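Local coordinates for acyl-CoA thioesterase II (Mycobacterium avium subsp. paratuberculosis, PDB 4R9Z), which probably hydrolyses fatty acyl-CoA thioesters to free fatty acids and coenzyme A, as a double hot-dog thioesterase of the TesB type, at the interface of chains A and B. Residues are numbered along the deposited sequence; one frame, centred on the assembly and turned at random. Chains: chain A/B, Uncharacterized protein.

Contact 1: the interface of chains A and B. Residues chain A 61-63, 107-109; chain B 65, 221.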
ATOM      1  N   SER A  61      -0.223  -2.417  -9.904  1.00 19.75           N
ATOM      2  CA  SER A  61      -0.560  -2.018  -8.537  1.00 23.14           C
ATOM      3  C   SER A  61      -1.318  -0.694  -8.483  1.00 19.63           C
ATOM      4  O   SER A  61      -1.316   0.090  -9.434  1.00 21.33           O
ATOM      5  CB  SER A  61       0.693  -1.927  -7.645  1.00 19.80           C
ATOM      6  OG  SER A  61       1.596  -0.928  -8.077  1.00 21.41           O
ATOM      7  N   VAL A  62      -1.970  -0.462  -7.350  1.00 17.68           N
ATOM      8  CA  VAL A  62      -2.732   0.754  -7.132  1.00 14.61           C
ATOM      9  C   VAL A  62      -2.912   0.999  -5.632  1.00 15.67           C
ATOM     10  O   VAL A  62      -3.178   0.075  -4.866  1.00 16.99           O
ATOM     11  CB  VAL A  62      -4.113   0.686  -7.857  1.00 16.64           C
ATOM     12  CG1 VAL A  62      -4.851  -0.592  -7.516  1.00 13.20           C
ATOM     13  CG2 VAL A  62      -4.960   1.919  -7.555  1.00 10.77           C
ATOM     14  N   HIS A  63      -2.729   2.250  -5.225  1.00 16.00           N
ATOM     15  CA  HIS A  63      -2.887   2.659  -3.835  1.00 17.49           C
ATOM     16  C   HIS A  63      -3.884   3.801  -3.743  1.00 23.25           C
ATOM     17  O   HIS A  63      -3.676   4.856  -4.334  1.00 31.94           O
ATOM     18  CB  HIS A  63      -1.556   3.108  -3.233  1.00 21.16           C
ATOM     19  CG  HIS A  63      -0.481   2.075  -3.296  1.00 21.02           C
ATOM     20  ND1 HIS A  63      -0.308   1.122  -2.316  1.00 23.84           N
ATOM     21  CD2 HIS A  63       0.481   1.844  -4.221  1.00 20.92           C
ATOM     22  CE1 HIS A  63       0.712   0.346  -2.636  1.00 23.68           C
ATOM     23  NE2 HIS A  63       1.207   0.761  -3.786  1.00 25.86           N
ATOM     24  N   MET A 107      -2.770   6.514  -6.547  1.00 28.39           N
ATOM     25  CA  MET A 107      -1.628   6.355  -7.428  1.00 20.47           C
ATOM     26  C   MET A 107      -1.666   4.949  -7.986  1.00 17.70           C
ATOM     27  O   MET A 107      -2.060   4.006  -7.300  1.00 16.30           O
ATOM     28  CB  MET A 107      -0.316   6.593  -6.694  1.00 17.16           C
ATOM     29  CG  MET A 107      -0.161   7.971  -6.120  1.00 25.39           C
ATOM     30  SD  MET A 107       1.463   8.161  -5.366  1.00 34.57           S
ATOM     31  CE  MET A 107       1.353   6.990  -4.018  1.00 25.12           C
ATOM     32  N   SER A 108      -1.248   4.804  -9.229  1.00 22.47           N
ATOM     33  CA  SER A 108      -1.284   3.504  -9.869  1.00 19.38           C
ATOM     34  C   SER A 108      -0.096   3.380 -10.799  1.00 20.30           C
ATOM     35  O   SER A 108       0.434   4.378 -11.286  1.00 17.55           O
ATOM     36  CB  SER A 108      -2.592   3.303 -10.630  1.00 18.50           C
ATOM     37  OG  SER A 108      -2.827   4.381 -11.513  1.00 24.79           O
ATOM     38  N   SER A 109       0.313   2.146 -11.048  1.00 19.54           N
ATOM     39  CA  SER A 109       1.493   1.888 -11.845  1.00 16.60           C
ATOM     40  C   SER A 109       1.156   0.857 -12.916  1.00 21.01           C
ATOM     41  O   SER A 109       0.347  -0.043 -12.686  1.00 24.00           O
ATOM     42  CB  SER A 109       2.636   1.412 -10.940  1.00 23.93           C
ATOM     43  OG  SER A 109       3.861   1.272 -11.637  1.00 23.45           O
TER
ATOM     44  N   TYR B  65       5.604   5.690  -4.299  1.00 24.99           N
ATOM     45  CA  TYR B  65       6.042   5.148  -5.583  1.00 24.52           C
ATOM     46  C   TYR B  65       7.415   5.682  -5.933  1.00 27.60           C
ATOM     47  O   TYR B  65       7.628   6.883  -5.914  1.00 29.81           O
ATOM     48  CB  TYR B  65       5.063   5.506  -6.712  1.00 21.32           C
ATOM     49  CG  TYR B  65       4.014   4.454  -6.971  1.00 23.51           C
ATOM     50  CD1 TYR B  65       4.366   3.202  -7.449  1.00 24.60           C
ATOM     51  CD2 TYR B  65       2.676   4.709  -6.730  1.00 23.11           C
ATOM     52  CE1 TYR B  65       3.413   2.237  -7.675  1.00 29.79           C
ATOM     53  CE2 TYR B  65       1.714   3.747  -6.956  1.00 25.48           C
ATOM     54  CZ  TYR B  65       2.087   2.514  -7.429  1.00 24.03           C
ATOM     55  OH  TYR B  65       1.130   1.557  -7.654  1.00 21.37           O
ATOM     56  N   ASP B 221       7.479   0.459  -5.441  1.00 26.65           N
ATOM     57  CA  ASP B 221       6.690   1.125  -4.416  1.00 28.03           C
ATOM     58  C   ASP B 221       6.891   0.532  -3.025  1.00 26.82           C
ATOM     59  O   ASP B 221       7.337  -0.602  -2.870  1.00 30.24           O
ATOM     60  CB  ASP B 221       5.196   1.137  -4.797  1.00 32.63           C
ATOM     61  CG  ASP B 221       4.630  -0.243  -5.085  1.00 35.39           C
ATOM     62  OD1 ASP B 221       4.858  -0.763  -6.200  1.00 39.47           O
ATOM     63  OD2 ASP B 221       3.913  -0.786  -4.218  1.00 39.35           O
TER

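Contact 2: the interface of chains A and B. Residues chain A 65, 221, 251, 270; chain B 60-61, 63, 225.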
ATOM      1  N   TYR A  65      -6.330   6.362  -1.281  1.00 24.84           N
ATOM      2  CA  TYR A  65      -6.777   6.911  -0.002  1.00 23.38           C
ATOM      3  C   TYR A  65      -8.208   7.409  -0.124  1.00 22.92           C
ATOM      4  O   TYR A  65      -8.531   8.131  -1.058  1.00 28.42           O
ATOM      5  CB  TYR A  65      -5.880   8.057   0.451  1.00 16.90           C
ATOM      6  CG  TYR A  65      -4.750   7.633   1.350  1.00 21.24           C
ATOM      7  CD1 TYR A  65      -4.995   7.107   2.615  1.00 22.42           C
ATOM      8  CD2 TYR A  65      -3.437   7.765   0.940  1.00 15.45           C
ATOM      9  CE1 TYR A  65      -3.957   6.716   3.436  1.00 20.57           C
ATOM     10  CE2 TYR A  65      -2.395   7.382   1.754  1.00 24.54           C
ATOM     11  CZ  TYR A  65      -2.657   6.859   3.000  1.00 22.54           C
ATOM     12  OH  TYR A  65      -1.610   6.481   3.804  1.00 21.85           O
ATOM     13  N   ASP A 221      -7.844   3.519   3.396  1.00 22.81           N
ATOM     14  CA  ASP A 221      -7.077   3.310   2.174  1.00 29.36           C
ATOM     15  C   ASP A 221      -7.196   1.883   1.664  1.00 28.67           C
ATOM     16  O   ASP A 221      -7.579   0.974   2.398  1.00 31.47           O
ATOM     17  CB  ASP A 221      -5.590   3.677   2.356  1.00 26.33           C
ATOM     18  CG  ASP A 221      -4.899   2.891   3.462  1.00 34.40           C
ATOM     19  OD1 ASP A 221      -4.974   1.642   3.454  1.00 44.43           O
ATOM     20  OD2 ASP A 221      -4.247   3.525   4.322  1.00 33.84           O
ATOM     21  N   LEU A 251      -6.269  -3.068  10.238  1.00 27.67           N
ATOM     22  CA  LEU A 251      -5.757  -3.551   8.971  1.00 30.37           C
ATOM     23  C   LEU A 251      -6.527  -4.771   8.510  1.00 29.41           C
ATOM     24  O   LEU A 251      -6.906  -5.614   9.320  1.00 37.00           O
ATOM     25  CB  LEU A 251      -4.277  -3.897   9.092  1.00 31.01           C
ATOM     26  CG  LEU A 251      -3.293  -2.779   8.787  1.00 28.98           C
ATOM     27  CD1 LEU A 251      -1.888  -3.332   8.831  1.00 29.62           C
ATOM     28  CD2 LEU A 251      -3.599  -2.189   7.422  1.00 34.09           C
ATOM     29  N   GLU A 270      -6.859  -0.449   5.073  1.00 27.43           N
ATOM     30  CA  GLU A 270      -6.909   0.152   6.390  1.00 27.49           C
ATOM     31  C   GLU A 270      -8.259   0.824   6.554  1.00 26.10           C
ATOM     32  O   GLU A 270      -8.706   1.539   5.663  1.00 30.81           O
ATOM     33  CB  GLU A 270      -5.769   1.151   6.555  1.00 28.03           C
ATOM     34  CG  GLU A 270      -5.636   1.758   7.929  1.00 27.80           C
ATOM     35  CD  GLU A 270      -4.467   2.712   8.001  1.00 36.22           C
ATOM     36  OE1 GLU A 270      -4.296   3.516   7.053  1.00 30.83           O
ATOM     37  OE2 GLU A 270      -3.709   2.649   8.995  1.00 40.50           O
TER
ATOM     38  N   HIS B  60      -0.021   7.369  10.296  1.00 28.52           N
ATOM     39  CA  HIS B  60      -0.454   6.014  10.574  1.00 25.33           C
ATOM     40  C   HIS B  60      -0.314   5.143   9.320  1.00 30.68           C
ATOM     41  O   HIS B  60      -0.374   3.916   9.407  1.00 32.98           O
ATOM     42  CB  HIS B  60      -1.883   6.008  11.110  1.00 17.30           C
ATOM     43  CG  HIS B  60      -2.905   6.499  10.134  1.00 28.62           C
ATOM     44  ND1 HIS B  60      -3.463   5.686   9.175  1.00 26.67           N
ATOM     45  CD2 HIS B  60      -3.468   7.720   9.975  1.00 30.51           C
ATOM     46  CE1 HIS B  60      -4.337   6.383   8.466  1.00 24.75           C
ATOM     47  NE2 HIS B  60      -4.359   7.616   8.930  1.00 26.31           N
ATOM     48  N   SER B  61      -0.119   5.776   8.163  1.00 23.41           N
ATOM     49  CA  SER B  61       0.191   5.038   6.940  1.00 20.65           C
ATOM     50  C   SER B  61       0.810   5.937   5.879  1.00 20.62           C
ATOM     51  O   SER B  61       0.651   7.154   5.907  1.00 28.88           O
ATOM     52  CB  SER B  61      -1.059   4.345   6.376  1.00 17.20           C
ATOM     53  OG  SER B  61      -2.055   5.270   5.996  1.00 25.55           O
ATOM     54  N   HIS B  63       2.130   5.637   1.461  1.00 21.92           N
ATOM     55  CA  HIS B  63       2.310   4.872   0.239  1.00 18.87           C
ATOM     56  C   HIS B  63       3.226   5.637  -0.692  1.00 23.92           C
ATOM     57  O   HIS B  63       2.947   6.780  -1.036  1.00 31.07           O
ATOM     58  CB  HIS B  63       0.959   4.603  -0.419  1.00 19.42           C
ATOM     59  CG  HIS B  63      -0.008   3.894   0.476  1.00 23.13           C
ATOM     60  ND1 HIS B  63      -0.060   2.521   0.576  1.00 20.21           N
ATOM     61  CD2 HIS B  63      -0.944   4.369   1.331  1.00 27.52           C
ATOM     62  CE1 HIS B  63      -0.995   2.180   1.445  1.00 23.59           C
ATOM     63  NE2 HIS B  63      -1.546   3.283   1.916  1.00 25.72           N
ATOM     64  N   TRP B 225       2.053   0.627   7.189  1.00 30.69           N
ATOM     65  CA  TRP B 225       0.957   0.938   8.093  1.00 27.59           C
ATOM     66  C   TRP B 225       1.461   0.884   9.530  1.00 32.85           C
ATOM     67  O   TRP B 225       1.941  -0.151   9.995  1.00 32.37           O
ATOM     68  CB  TRP B 225      -0.209  -0.036   7.888  1.00 26.37           C
ATOM     69  CG  TRP B 225      -0.766  -0.011   6.501  1.00 27.03           C
ATOM     70  CD1 TRP B 225      -1.839   0.707   6.061  1.00 32.63           C
ATOM     71  CD2 TRP B 225      -0.267  -0.725   5.363  1.00 26.68           C
ATOM     72  NE1 TRP B 225      -2.045   0.478   4.721  1.00 27.68           N
ATOM     73  CE2 TRP B 225      -1.092  -0.397   4.271  1.00 20.13           C
ATOM     74  CE3 TRP B 225       0.795  -1.614   5.164  1.00 27.75           C
ATOM     75  CZ2 TRP B 225      -0.891  -0.923   3.002  1.00 18.16           C
ATOM     76  CZ3 TRP B 225       0.991  -2.135   3.902  1.00 24.28           C
ATOM     77  CH2 TRP B 225       0.151  -1.787   2.836  1.00 19.23           C
TER

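Contact 1: the interface of chains A and B
B:Tyr65 reaches from its strand, residues 61-66, into chain A and meets A:His63, A:Met107 and A:Ser61. Its ring lies against two neighbouring strands of chain A, 61-66 and 101-111. The phenol oxygen OH of B:Tyr65 is 2.6 Å from the hydroxyl OG of A:Ser61, a hydrogen bond in which either hydroxyl may be the donor. A:Ser61 OG lies at the edge of the tyrosine ring, in its plane.

A:His63 turns its CD2 edge onto a face of this ring, with the planes 71° apart. Its CD2 is 3.6 Å from CE2 of B:Tyr65. The next ring atom, NE2 of A:His63, donates a hydrogen bond of 3.1 Å to the carboxylate oxygen OD2 of B:Asp221. The acceptor lies nearly in the imidazole plane. The nitrogen, however, stands well above the carboxylate plane, 60° out of it. One imidazole thus touches B:Tyr65 and B:Asp221.

A:Met107 lines the CD2-CE2 edge of the tyrosine, its SD in the ring plane. Its CB is 3.5 Å from CE2 of B:Tyr65, and its chain bends at chi3 (-65°), which brings the methyl CE towards CD2. A:Ser109 CB comes to CE1 of B:Tyr65 (3.5 Å) from the face opposite A:His63. The site pins chain B onto the sheet of chain A in the deposited dimer. B:Asp221 probably corresponds to the active-site aspartate of TesB-type thioesterases, so the contact may link the interface to the active site.

Contact 2: the interface of chains A and B
The hydroxyl OG of B:Ser61 is gripped by three side chains of chain A. It is 2.5 Å from the phenol OH of A:Tyr65, in a hydrogen bond that either hydroxyl may donate. It also donates to two carboxylates, A:Glu270 and A:Asp221. The bond to OE1 of A:Glu270 is 3.0 Å and uses the syn lone pair of that oxygen. OD2 of A:Asp221 is 3.3 Å from B:Ser61 OG and is met nearly along its C-O axis. One serine proton cannot serve all these partners fully at once, so the bonds may share it or alternate.

A:Glu270 is extended, with CG anti to the backbone N (chi1 -175°), and this carries its carboxylate across to chain B. There ND1 of B:His60 faces both oxygens, OE2 and OE1 of A:Glu270, each at 3.1 Å. The OE2 bond comes from 41° above the carboxylate plane, whereas OE1 lies in the imidazole plane.

B:His63 sets its CD2 edge against the ring of A:Tyr65. Its NE2 lies 3.6 Å from OD2 of A:Asp221, too far to count as a hydrogen bond.

B:Trp225 buries 43 Å² beside these groups. Its edge faces the carboxylates of A:Asp221 and A:Glu270, and its NE1 makes a weak hydrogen bond to OD1 of A:Asp221. One indole face is covered by A:Leu251, whose methyl CD2 sits 3.8 Å from the centroid of the five-membered ring.

Contact 1 and contact 2 lie about 13 Å apart, measured between the centres of their C-alpha atoms. They are neighbouring parts of one two-fold symmetric interface. Both use strands 61-66 and 218-226, and residues 61, 63, 65 and 221 appear in each with the chains exchanged. Contact 1 adds strand 101-111, whereas contact 2 adds strands 249-258 and 263-272. Each chain therefore both offers its tyrosine and receives that of its partner. The twin pairs are not identical in detail, since the carboxylate of residue 221 is modelled in a different rotation in each chain. The interface may represent the biological dimer, but the structure alone does not show this.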